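Local coordinates for YcgJ protein (Bacillus subtilis, PDB 1XXL) that is of unknown function in detail but probably acts as an S-adenosylmethionine-dependent methyltransferase, at residues A[125-138]-A[147-159]. Sequence-based numbering, arbitrary orientation.
Sequences HYAPEDPVLDEFVN and SHVRESSLSEWQA
E151 and N138 meet through a pair of amide-to-backbone hydrogen bonds: N138 OD1 accepts from E151 N at 2.8 Å, while N138 ND2 donates to E151 O at 3.2 Å. Both run in the plane of the accepting carbonyl, so the side-chain amide reads the backbone of E151 much as a neighbouring strand would. N138 OD1 takes a second donor, H148 NE2 at 2.9 Å, which lies 23° off the amide carbonyl plane, and N138 ND2 also donates to D134 O one helical turn back. Shortening N138 to an alanine would probably leave E151 N, E151 O and H148 NE2 without these partners and let the H148 ring turn more freely. With CG between the backbone N and the carbonyl carbon (chi1 69°) and a bend at chi2, the E151 chain runs on past the N138 amide and brings OE1, close by V137 CG2, to H125 ND1 at 2.8 Å, which meets it 62° out of the carboxylate plane. Beside N138, R150 grips D134 end-on, NH2 to OD1 and NH1 to OD2, the two groups nearly coplanar; R150 NH2 also reaches E156, extending the salt-bridge network. Y126 offers a ring face to L154, whose CD2 lies 3.8 Å from the ring centroid in a CH-pi contact while CD1 reaches CE2 and CZ; next to it A127 N donates to S152 O at 3.1 Å. The contact thus ties the loop leaving strand 118-125 and the first half of helix 131-144 to the loop entering helix 154-163 and that helix's first turn, with Y126 and L154 packed on strands 166-179 and 222-236, and H98 against the rings of H125 and H148.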
loop_
_atom_site.group_PDB
_atom_site.type_symbol
_atom_site.label_atom_id
_atom_site.label_comp_id
_atom_site.label_asym_id
_atom_site.label_seq_id
_atom_site.Cartn_x
_atom_site.Cartn_y
_atom_site.Cartn_z
ATOM N N HIS A 125 4.305 0.692 -3.474
ATOM C CA HIS A 125 5.334 1.111 -4.391
ATOM C C HIS A 125 5.891 2.450 -3.869
ATOM O O HIS A 125 5.251 3.134 -3.068
ATOM C CB HIS A 125 4.903 1.133 -5.866
ATOM C CG HIS A 125 3.508 1.582 -6.100
ATOM N ND1 HIS A 125 3.184 2.900 -6.306
ATOM C CD2 HIS A 125 2.349 0.885 -6.183
ATOM C CE1 HIS A 125 1.878 3.003 -6.494
ATOM N NE2 HIS A 125 1.348 1.794 -6.417
ATOM N N TYR A 126 7.122 2.745 -4.234
ATOM C CA TYR A 126 7.817 3.886 -3.679
ATOM C C TYR A 126 8.519 4.699 -4.766
ATOM O O TYR A 126 8.770 4.216 -5.855
ATOM C CB TYR A 126 8.796 3.411 -2.600
ATOM C CG TYR A 126 9.912 2.500 -3.075
ATOM C CD1 TYR A 126 9.779 1.119 -3.044
ATOM C CD2 TYR A 126 11.092 3.027 -3.549
ATOM C CE1 TYR A 126 10.815 0.290 -3.448
ATOM C CE2 TYR A 126 12.100 2.227 -3.969
ATOM C CZ TYR A 126 11.965 0.850 -3.919
ATOM O OH TYR A 126 12.987 0.066 -4.369
ATOM N N ALA A 127 8.830 5.941 -4.425
ATOM C CA ALA A 127 9.573 6.866 -5.270
ATOM C C ALA A 127 11.070 6.602 -5.114
ATOM O O ALA A 127 11.563 6.473 -3.994
ATOM C CB ALA A 127 9.271 8.291 -4.846
ATOM N N PRO A 128 11.807 6.514 -6.243
ATOM C CA PRO A 128 13.253 6.497 -6.145
ATOM C C PRO A 128 13.770 7.756 -5.433
ATOM O O PRO A 128 13.056 8.767 -5.335
ATOM C CB PRO A 128 13.706 6.443 -7.608
ATOM C CG PRO A 128 12.569 5.849 -8.328
ATOM C CD PRO A 128 11.353 6.376 -7.630
ATOM N N GLU A 129 14.983 7.670 -4.920
ATOM C CA GLU A 129 15.605 8.784 -4.204
ATOM C C GLU A 129 15.795 10.014 -5.101
ATOM O O GLU A 129 15.555 11.141 -4.663
ATOM C CB GLU A 129 16.942 8.332 -3.613
ATOM C CG GLU A 129 16.793 7.333 -2.462
ATOM C CD GLU A 129 15.975 7.902 -1.290
ATOM O OE1 GLU A 129 14.962 7.281 -0.885
ATOM O OE2 GLU A 129 16.344 8.989 -0.790
ATOM N N ASP A 130 16.177 9.784 -6.357
ATOM C CA ASP A 130 16.375 10.866 -7.350
ATOM C C ASP A 130 15.072 11.606 -7.580
ATOM O O ASP A 130 14.109 11.004 -8.046
ATOM C CB ASP A 130 16.887 10.286 -8.677
ATOM C CG ASP A 130 17.075 11.367 -9.791
ATOM O OD1 ASP A 130 17.480 10.956 -10.885
ATOM O OD2 ASP A 130 16.832 12.590 -9.574
ATOM N N PRO A 131 15.028 12.915 -7.238
ATOM C CA PRO A 131 13.766 13.637 -7.283
ATOM C C PRO A 131 13.084 13.644 -8.627
ATOM O O PRO A 131 11.879 13.726 -8.664
ATOM C CB PRO A 131 14.155 15.073 -6.888
ATOM C CG PRO A 131 15.486 14.938 -6.247
ATOM C CD PRO A 131 16.140 13.787 -6.803
ATOM N N VAL A 132 13.848 13.578 -9.706
ATOM C CA VAL A 132 13.295 13.581 -11.071
ATOM C C VAL A 132 12.573 12.261 -11.391
ATOM O O VAL A 132 11.569 12.248 -12.112
ATOM C CB VAL A 132 14.406 13.903 -12.121
ATOM C CG1 VAL A 132 13.856 13.936 -13.499
ATOM C CG2 VAL A 132 14.986 15.304 -11.847
ATOM N N LEU A 133 13.058 11.165 -10.823
ATOM C CA LEU A 133 12.407 9.862 -10.987
ATOM C C LEU A 133 11.208 9.753 -10.040
ATOM O O LEU A 133 10.174 9.193 -10.404
ATOM C CB LEU A 133 13.393 8.734 -10.744
ATOM C CG LEU A 133 14.598 8.713 -11.687
ATOM C CD1 LEU A 133 15.524 7.599 -11.310
ATOM C CD2 LEU A 133 14.199 8.594 -13.140
ATOM N N ASP A 134 11.386 10.283 -8.827
ATOM C CA ASP A 134 10.302 10.457 -7.846
ATOM C C ASP A 134 9.082 11.140 -8.508
ATOM O O ASP A 134 7.952 10.636 -8.523
ATOM C CB ASP A 134 10.854 11.299 -6.704
ATOM C CG ASP A 134 9.848 11.603 -5.638
ATOM O OD1 ASP A 134 10.287 11.656 -4.460
ATOM O OD2 ASP A 134 8.649 11.782 -5.944
ATOM N N GLU A 135 9.351 12.292 -9.081
ATOM C CA GLU A 135 8.358 13.075 -9.801
ATOM C C GLU A 135 7.748 12.320 -11.023
ATOM O O GLU A 135 6.541 12.360 -11.256
ATOM C CB GLU A 135 9.100 14.337 -10.195
ATOM C CG GLU A 135 8.437 15.398 -10.940
ATOM C CD GLU A 135 9.406 16.600 -11.072
ATOM O OE1 GLU A 135 9.300 17.346 -12.079
ATOM O OE2 GLU A 135 10.298 16.766 -10.173
ATOM N N PHE A 136 8.575 11.598 -11.769
ATOM C CA PHE A 136 8.111 10.885 -12.966
ATOM C C PHE A 136 7.044 9.854 -12.613
ATOM O O PHE A 136 5.968 9.809 -13.216
ATOM C CB PHE A 136 9.285 10.189 -13.658
ATOM C CG PHE A 136 8.883 9.405 -14.860
ATOM C CD1 PHE A 136 8.547 8.056 -14.754
ATOM C CD2 PHE A 136 8.828 10.011 -16.106
ATOM C CE1 PHE A 136 8.162 7.343 -15.875
ATOM C CE2 PHE A 136 8.455 9.294 -17.214
ATOM C CZ PHE A 136 8.118 7.969 -17.096
ATOM N N VAL A 137 7.353 9.040 -11.613
ATOM C CA VAL A 137 6.468 7.974 -11.216
ATOM C C VAL A 137 5.237 8.488 -10.484
ATOM O O VAL A 137 4.157 7.943 -10.669
ATOM C CB VAL A 137 7.201 6.856 -10.434
ATOM C CG1 VAL A 137 7.648 7.300 -9.033
ATOM C CG2 VAL A 137 6.314 5.591 -10.378
ATOM N N ASN A 138 5.383 9.537 -9.674
ATOM C CA ASN A 138 4.212 10.124 -9.022
ATOM C C ASN A 138 3.233 10.750 -10.009
ATOM O O ASN A 138 1.995 10.592 -9.867
ATOM C CB ASN A 138 4.609 11.131 -7.939
ATOM C CG ASN A 138 4.810 10.468 -6.593
ATOM O OD1 ASN A 138 3.841 10.079 -5.960
ATOM N ND2 ASN A 138 6.064 10.311 -6.167
ATOM N N SER A 147 -7.098 9.780 -7.373
ATOM C CA SER A 147 -7.060 9.482 -5.942
ATOM C C SER A 147 -5.621 9.483 -5.368
ATOM O O SER A 147 -5.417 9.620 -4.151
ATOM C CB SER A 147 -7.702 8.110 -5.719
ATOM O OG SER A 147 -8.271 8.059 -4.440
ATOM N N HIS A 148 -4.636 9.314 -6.256
ATOM C CA HIS A 148 -3.220 9.244 -5.892
ATOM C C HIS A 148 -2.792 10.541 -5.241
ATOM O O HIS A 148 -3.025 11.611 -5.785
ATOM C CB HIS A 148 -2.366 9.003 -7.139
ATOM C CG HIS A 148 -0.915 8.784 -6.845
ATOM N ND1 HIS A 148 -0.399 7.541 -6.560
ATOM C CD2 HIS A 148 0.128 9.645 -6.791
ATOM C CE1 HIS A 148 0.901 7.645 -6.342
ATOM N NE2 HIS A 148 1.250 8.910 -6.484
ATOM N N VAL A 149 -2.204 10.444 -4.060
ATOM C CA VAL A 149 -1.701 11.628 -3.353
ATOM C C VAL A 149 -0.197 11.672 -3.543
ATOM O O VAL A 149 0.318 12.557 -4.213
ATOM C CB VAL A 149 -2.081 11.612 -1.850
ATOM C CG1 VAL A 149 -1.432 12.768 -1.120
ATOM C CG2 VAL A 149 -3.625 11.680 -1.695
ATOM N N ARG A 150 0.523 10.717 -2.967
ATOM C CA ARG A 150 1.970 10.666 -3.166
ATOM C C ARG A 150 2.496 9.323 -2.710
ATOM O O ARG A 150 2.062 8.822 -1.686
ATOM C CB ARG A 150 2.682 11.791 -2.375
ATOM C CG ARG A 150 4.209 11.605 -2.338
ATOM C CD ARG A 150 4.973 12.730 -1.687
ATOM N NE ARG A 150 6.375 12.339 -1.543
ATOM C CZ ARG A 150 7.270 12.320 -2.526
ATOM N NH1 ARG A 150 6.929 12.702 -3.763
ATOM N NH2 ARG A 150 8.519 11.914 -2.273
ATOM N N GLU A 151 3.412 8.746 -3.493
ATOM C CA GLU A 151 4.206 7.626 -3.038
ATOM C C GLU A 151 5.548 8.167 -2.554
ATOM O O GLU A 151 6.317 8.806 -3.315
ATOM C CB GLU A 151 4.319 6.502 -4.096
ATOM C CG GLU A 151 5.123 6.766 -5.348
ATOM C CD GLU A 151 4.572 5.997 -6.566
ATOM O OE1 GLU A 151 5.060 4.878 -6.849
ATOM O OE2 GLU A 151 3.630 6.514 -7.224
ATOM N N SER A 152 5.781 7.943 -1.264
ATOM C CA SER A 152 6.941 8.451 -0.571
ATOM C C SER A 152 8.186 7.675 -0.997
ATOM O O SER A 152 8.103 6.528 -1.488
ATOM C CB SER A 152 6.762 8.334 0.956
ATOM O OG SER A 152 5.664 9.079 1.449
ATOM N N SER A 153 9.349 8.303 -0.808
ATOM C CA SER A 153 10.625 7.621 -0.997
ATOM C C SER A 153 10.965 6.765 0.229
ATOM O O SER A 153 10.354 6.929 1.286
ATOM C CB SER A 153 11.730 8.660 -1.270
ATOM O OG SER A 153 12.026 9.396 -0.104
ATOM N N LEU A 154 11.945 5.865 0.098
ATOM C CA LEU A 154 12.402 5.047 1.229
ATOM C C LEU A 154 13.068 5.854 2.351
ATOM O O LEU A 154 12.898 5.555 3.534
ATOM C CB LEU A 154 13.331 3.915 0.761
ATOM C CG LEU A 154 12.677 2.940 -0.241
ATOM C CD1 LEU A 154 13.646 1.825 -0.599
ATOM C CD2 LEU A 154 11.386 2.383 0.246
ATOM N N SER A 155 13.823 6.873 1.971
ATOM C CA SER A 155 14.304 7.898 2.911
ATOM C C SER A 155 13.225 8.478 3.758
ATOM O O SER A 155 13.374 8.602 4.963
ATOM C CB SER A 155 14.838 9.093 2.111
ATOM O OG SER A 155 16.157 8.862 1.892
ATOM N N GLU A 156 12.166 8.922 3.100
ATOM C CA GLU A 156 11.033 9.483 3.807
ATOM C C GLU A 156 10.395 8.501 4.779
ATOM O O GLU A 156 10.066 8.882 5.889
ATOM C CB GLU A 156 10.005 10.041 2.828
ATOM C CG GLU A 156 10.519 11.281 2.119
ATOM C CD GLU A 156 9.600 11.773 1.010
ATOM O OE1 GLU A 156 9.586 13.008 0.785
ATOM O OE2 GLU A 156 8.909 10.951 0.347
ATOM N N TRP A 157 10.209 7.242 4.374
ATOM C CA TRP A 157 9.674 6.228 5.293
ATOM C C TRP A 157 10.582 5.999 6.464
ATOM O O TRP A 157 10.122 5.868 7.592
ATOM C CB TRP A 157 9.471 4.884 4.588
ATOM C CG TRP A 157 8.249 4.856 3.719
ATOM C CD1 TRP A 157 8.212 4.726 2.371
ATOM C CD2 TRP A 157 6.896 4.970 4.151
ATOM N NE1 TRP A 157 6.914 4.719 1.934
ATOM C CE2 TRP A 157 6.084 4.884 3.003
ATOM C CE3 TRP A 157 6.290 5.114 5.401
ATOM C CZ2 TRP A 157 4.675 4.939 3.063
ATOM C CZ3 TRP A 157 4.892 5.174 5.469
ATOM C CH2 TRP A 157 4.101 5.085 4.304
ATOM N N GLN A 158 11.883 5.919 6.205
ATOM C CA GLN A 158 12.832 5.759 7.303
ATOM C C GLN A 158 12.755 6.913 8.310
ATOM O O GLN A 158 12.803 6.663 9.523
ATOM C CB GLN A 158 14.253 5.629 6.794
ATOM C CG GLN A 158 14.487 4.363 6.061
ATOM C CD GLN A 158 15.788 4.379 5.362
ATOM O OE1 GLN A 158 16.811 4.652 5.959
ATOM N NE2 GLN A 158 15.765 4.070 4.101
ATOM N N ALA A 159 12.622 8.147 7.812
ATOM C CA ALA A 159 12.563 9.341 8.677
ATOM C C ALA A 159 11.258 9.376 9.481
ATOM O O ALA A 159 11.267 9.682 10.665
ATOM C CB ALA A 159 12.714 10.609 7.853
HETATM O O HOH W 1 5.965 4.722 -0.851
HETATM O O HOH W 2 7.367 3.111 -7.836
HETATM O O HOH W 3 13.561 5.535 -2.329
#